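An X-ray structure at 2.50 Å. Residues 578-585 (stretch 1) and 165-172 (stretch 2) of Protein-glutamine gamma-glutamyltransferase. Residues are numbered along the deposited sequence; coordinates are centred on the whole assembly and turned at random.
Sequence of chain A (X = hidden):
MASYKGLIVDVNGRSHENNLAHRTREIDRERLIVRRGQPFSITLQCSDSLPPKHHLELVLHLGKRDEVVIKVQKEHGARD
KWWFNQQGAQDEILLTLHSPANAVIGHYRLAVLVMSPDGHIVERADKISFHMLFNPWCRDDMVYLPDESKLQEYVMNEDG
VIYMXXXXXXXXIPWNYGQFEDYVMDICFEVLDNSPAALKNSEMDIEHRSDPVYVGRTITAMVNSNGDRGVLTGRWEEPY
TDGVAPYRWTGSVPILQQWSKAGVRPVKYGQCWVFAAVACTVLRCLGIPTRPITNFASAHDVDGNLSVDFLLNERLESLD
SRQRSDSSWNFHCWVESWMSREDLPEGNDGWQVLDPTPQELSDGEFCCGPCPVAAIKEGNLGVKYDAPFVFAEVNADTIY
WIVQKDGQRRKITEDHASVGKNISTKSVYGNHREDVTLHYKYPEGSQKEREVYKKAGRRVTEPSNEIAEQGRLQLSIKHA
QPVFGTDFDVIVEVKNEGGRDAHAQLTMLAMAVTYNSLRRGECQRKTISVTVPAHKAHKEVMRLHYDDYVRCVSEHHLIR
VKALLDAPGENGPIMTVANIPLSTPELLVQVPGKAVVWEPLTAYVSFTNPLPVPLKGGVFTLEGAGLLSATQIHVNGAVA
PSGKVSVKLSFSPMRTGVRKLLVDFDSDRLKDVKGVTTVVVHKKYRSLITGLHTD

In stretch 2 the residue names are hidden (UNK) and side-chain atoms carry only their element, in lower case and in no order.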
# COMPACT_ATOMS: atom_id res chain seq x y z
N ALA A 578 17.64 -15.85 11.15
CA ALA A 578 17.94 -15.12 9.93
C ALA A 578 17.01 -15.62 8.85
O ALA A 578 16.74 -16.82 8.78
CB ALA A 578 19.37 -15.37 9.52
N ASN A 579 16.48 -14.72 8.04
CA ASN A 579 15.61 -15.14 6.96
C ASN A 579 16.35 -14.85 5.70
O ASN A 579 16.74 -13.71 5.47
CB ASN A 579 14.32 -14.35 6.94
CG ASN A 579 13.35 -14.86 7.95
OD1 ASN A 579 12.52 -15.71 7.64
ND2 ASN A 579 13.45 -14.36 9.17
N ILE A 580 16.56 -15.88 4.90
CA ILE A 580 17.30 -15.70 3.69
C ILE A 580 16.42 -15.65 2.46
O ILE A 580 15.77 -16.61 2.11
CB ILE A 580 18.33 -16.81 3.51
CG1 ILE A 580 19.13 -16.97 4.79
CG2 ILE A 580 19.28 -16.47 2.37
CD1 ILE A 580 20.25 -17.99 4.71
N PRO A 581 16.33 -14.47 1.82
CA PRO A 581 15.53 -14.38 0.61
C PRO A 581 16.43 -14.73 -0.62
O PRO A 581 17.38 -14.01 -0.95
CB PRO A 581 15.05 -12.93 0.63
CG PRO A 581 15.96 -12.21 1.57
CD PRO A 581 16.88 -13.17 2.21
N LEU A 582 16.15 -15.86 -1.27
CA LEU A 582 16.95 -16.28 -2.42
C LEU A 582 16.46 -15.46 -3.63
O LEU A 582 15.26 -15.45 -3.92
CB LEU A 582 16.77 -17.78 -2.66
CG LEU A 582 17.57 -18.85 -1.90
CD1 LEU A 582 17.97 -18.37 -0.57
CD2 LEU A 582 16.74 -20.06 -1.71
N SER A 583 17.39 -14.80 -4.34
CA SER A 583 17.06 -13.93 -5.48
C SER A 583 16.63 -14.55 -6.79
O SER A 583 16.99 -15.67 -7.09
CB SER A 583 18.22 -12.96 -5.78
OG SER A 583 19.51 -13.52 -5.63
N THR A 584 15.84 -13.81 -7.57
CA THR A 584 15.41 -14.26 -8.90
C THR A 584 16.16 -13.35 -9.88
O THR A 584 16.58 -12.25 -9.52
CB THR A 584 13.90 -14.14 -9.11
OG1 THR A 584 13.44 -12.90 -8.56
CG2 THR A 584 13.17 -15.30 -8.45
N PRO A 585 16.34 -13.79 -11.13
CA PRO A 585 17.07 -12.88 -12.01
C PRO A 585 16.31 -11.58 -12.21
O PRO A 585 15.09 -11.56 -12.06
CB PRO A 585 17.23 -13.67 -13.31
CG PRO A 585 16.15 -14.73 -13.27
CD PRO A 585 15.90 -15.02 -11.81
N UNK A 165 11.12 -7.83 1.53
CA UNK A 165 12.29 -8.62 1.89
C UNK A 165 12.37 -8.81 3.40
O UNK A 165 11.36 -9.08 4.03
N UNK A 166 13.56 -8.66 3.97
CA UNK A 166 13.78 -8.78 5.41
C UNK A 166 14.48 -7.49 5.85
O UNK A 166 15.11 -6.82 5.03
o UNK A 166 15.92 -9.86 5.09
c UNK A 166 13.95 -11.30 5.30
c UNK A 166 14.65 -9.99 5.75
N UNK A 167 14.39 -7.14 7.13
CA UNK A 167 14.97 -5.88 7.60
C UNK A 167 16.44 -5.71 7.40
O UNK A 167 16.93 -4.58 7.41
c UNK A 167 16.77 -8.02 10.97
c UNK A 167 14.67 -7.85 10.29
c UNK A 167 18.93 -6.37 10.69
c UNK A 167 15.28 -6.72 9.85
c UNK A 167 14.68 -5.66 9.06
c UNK A 167 17.73 -5.97 10.14
c UNK A 167 16.63 -6.81 10.28
n UNK A 167 15.56 -8.64 10.96
c UNK A 167 17.97 -8.42 11.52
c UNK A 167 19.04 -7.58 11.37
N UNK A 168 17.16 -6.82 7.25
CA UNK A 168 18.61 -6.77 7.05
C UNK A 168 18.92 -6.96 5.57
O UNK A 168 20.06 -6.87 5.15
o UNK A 168 17.51 -9.32 7.23
c UNK A 168 19.32 -7.87 7.86
o UNK A 168 19.31 -10.26 8.04
c UNK A 168 18.67 -9.24 7.69
N UNK A 169 17.89 -7.19 4.78
CA UNK A 169 18.08 -7.43 3.36
C UNK A 169 16.79 -6.97 2.66
O UNK A 169 15.96 -7.77 2.23
c UNK A 169 18.80 -8.63 0.70
c UNK A 169 19.05 -9.16 -0.61
o UNK A 169 19.43 -11.08 -2.03
c UNK A 169 19.20 -11.37 0.34
c UNK A 169 18.95 -10.83 1.62
c UNK A 169 19.24 -10.53 -0.77
c UNK A 169 18.74 -9.46 1.82
c UNK A 169 18.37 -8.94 3.19
N UNK A 170 16.66 -5.64 2.56
CA UNK A 170 15.51 -4.96 1.96
C UNK A 170 15.51 -4.90 0.45
O UNK A 170 16.50 -4.54 -0.16
c UNK A 170 15.30 -3.49 3.98
c UNK A 170 15.42 -3.51 2.46
c UNK A 170 15.21 -2.13 4.53
c UNK A 170 14.26 -2.79 1.82
N UNK A 171 14.39 -5.26 -0.16
CA UNK A 171 14.27 -5.20 -1.61
C UNK A 171 13.13 -4.23 -1.96
O UNK A 171 12.24 -3.97 -1.16
c UNK A 171 12.93 -6.71 -3.31
c UNK A 171 11.34 -9.39 -5.44
n UNK A 171 12.27 -8.56 -4.94
n UNK A 171 10.40 -9.93 -4.64
c UNK A 171 12.38 -8.17 -3.52
c UNK A 171 14.01 -6.61 -2.17
n UNK A 171 11.33 -9.67 -6.74
N UNK A 172 13.17 -3.69 -3.17
CA UNK A 172 12.15 -2.76 -3.60
C UNK A 172 11.38 -3.27 -4.77
O UNK A 172 11.95 -3.87 -5.69
o UNK A 172 13.93 -1.12 -3.37
c UNK A 172 12.75 -1.44 -4.06

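Position 165 has backbone atoms and nothing beyond CA. Its phi/psi of 93/-136 would jam a CB against the carbonyl oxygen of the residue before. An ideal CB would also lie 2.5 Å from the backbone O of position 169. This is Gly165, and its CA lies 6.7 Å from the CA of Pro581.

Position 166 has three side-chain atoms: a carbon carrying one oxygen and one carbon. CA-to-CB points toward stretch 1. The terminal carbon lies against Asn579 and the oxygen near Pro581. Branching at CB identifies Thr166. The methyl CG2 packs 3.5 Å from CB of Asn579, and OG1 is 4.2 Å from CG of Pro581.

Position 167 has one carbon followed by fused five- and six-membered rings holding eight carbons and one nitrogen. It makes no contact with stretch 1. Only an indole fits, so this is Trp167. Its NE1 is hydrogen-bonded elsewhere in the structure.

Position 168 has two carbons, the second carrying two oxygens. It makes no contact with stretch 1. A short carboxylate would also match an asparagine in shape, but both terminal atoms are oxygen, so this is Asp168. Thr166 OG1 donates a hydrogen bond to Asp168 OD1 at 2.7 Å.

Position 169 has one carbon, then a six-carbon ring bearing one oxygen. A ring carbon meets Pro581, and the oxygen lies near Ser583. The phenol identifies Tyr169. Its CD2 lies 3.2 Å from CD of Pro581, which approaches the ring obliquely. Its OH is 4.3 Å from OG of Ser583, too far for a hydrogen bond. Thr166 to Tyr169 form a type I beta turn, with Tyr169 N donating to Thr166 O at 2.8 Å and Thr166 N to Tyr169 O at 3.1 Å.

Position 170 has four carbons, forked at the first, with one arm two carbons long. Its CA-to-CB bond points away from stretch 1, and it makes no contact. This is Ile170.

Position 171 has three carbons, a nitrogen, and a carbon carrying two more nitrogens. A terminal nitrogen lies near Thr584. The guanidinium identifies Arg171. Its NH2 is 4.3 Å from OG1 of Thr584, a loose contact.

Position 172 has one carbon and one oxygen, out of reach of stretch 1. This is Ser172.

The contact is small, burying 302 Å² in total, and no hydrogen bond crosses it. Pro581 and Tyr169 supply the largest covered areas. Thr166 adds its methyl against Asn579. The turn's backbone bonds link Thr166 and Tyr169, whose side chains both reach Pro581. Packing therefore carries the contact, and Arg171 and Ser583 only skirt it.

Stretch 2, residues 165-172: GTWDYIRS
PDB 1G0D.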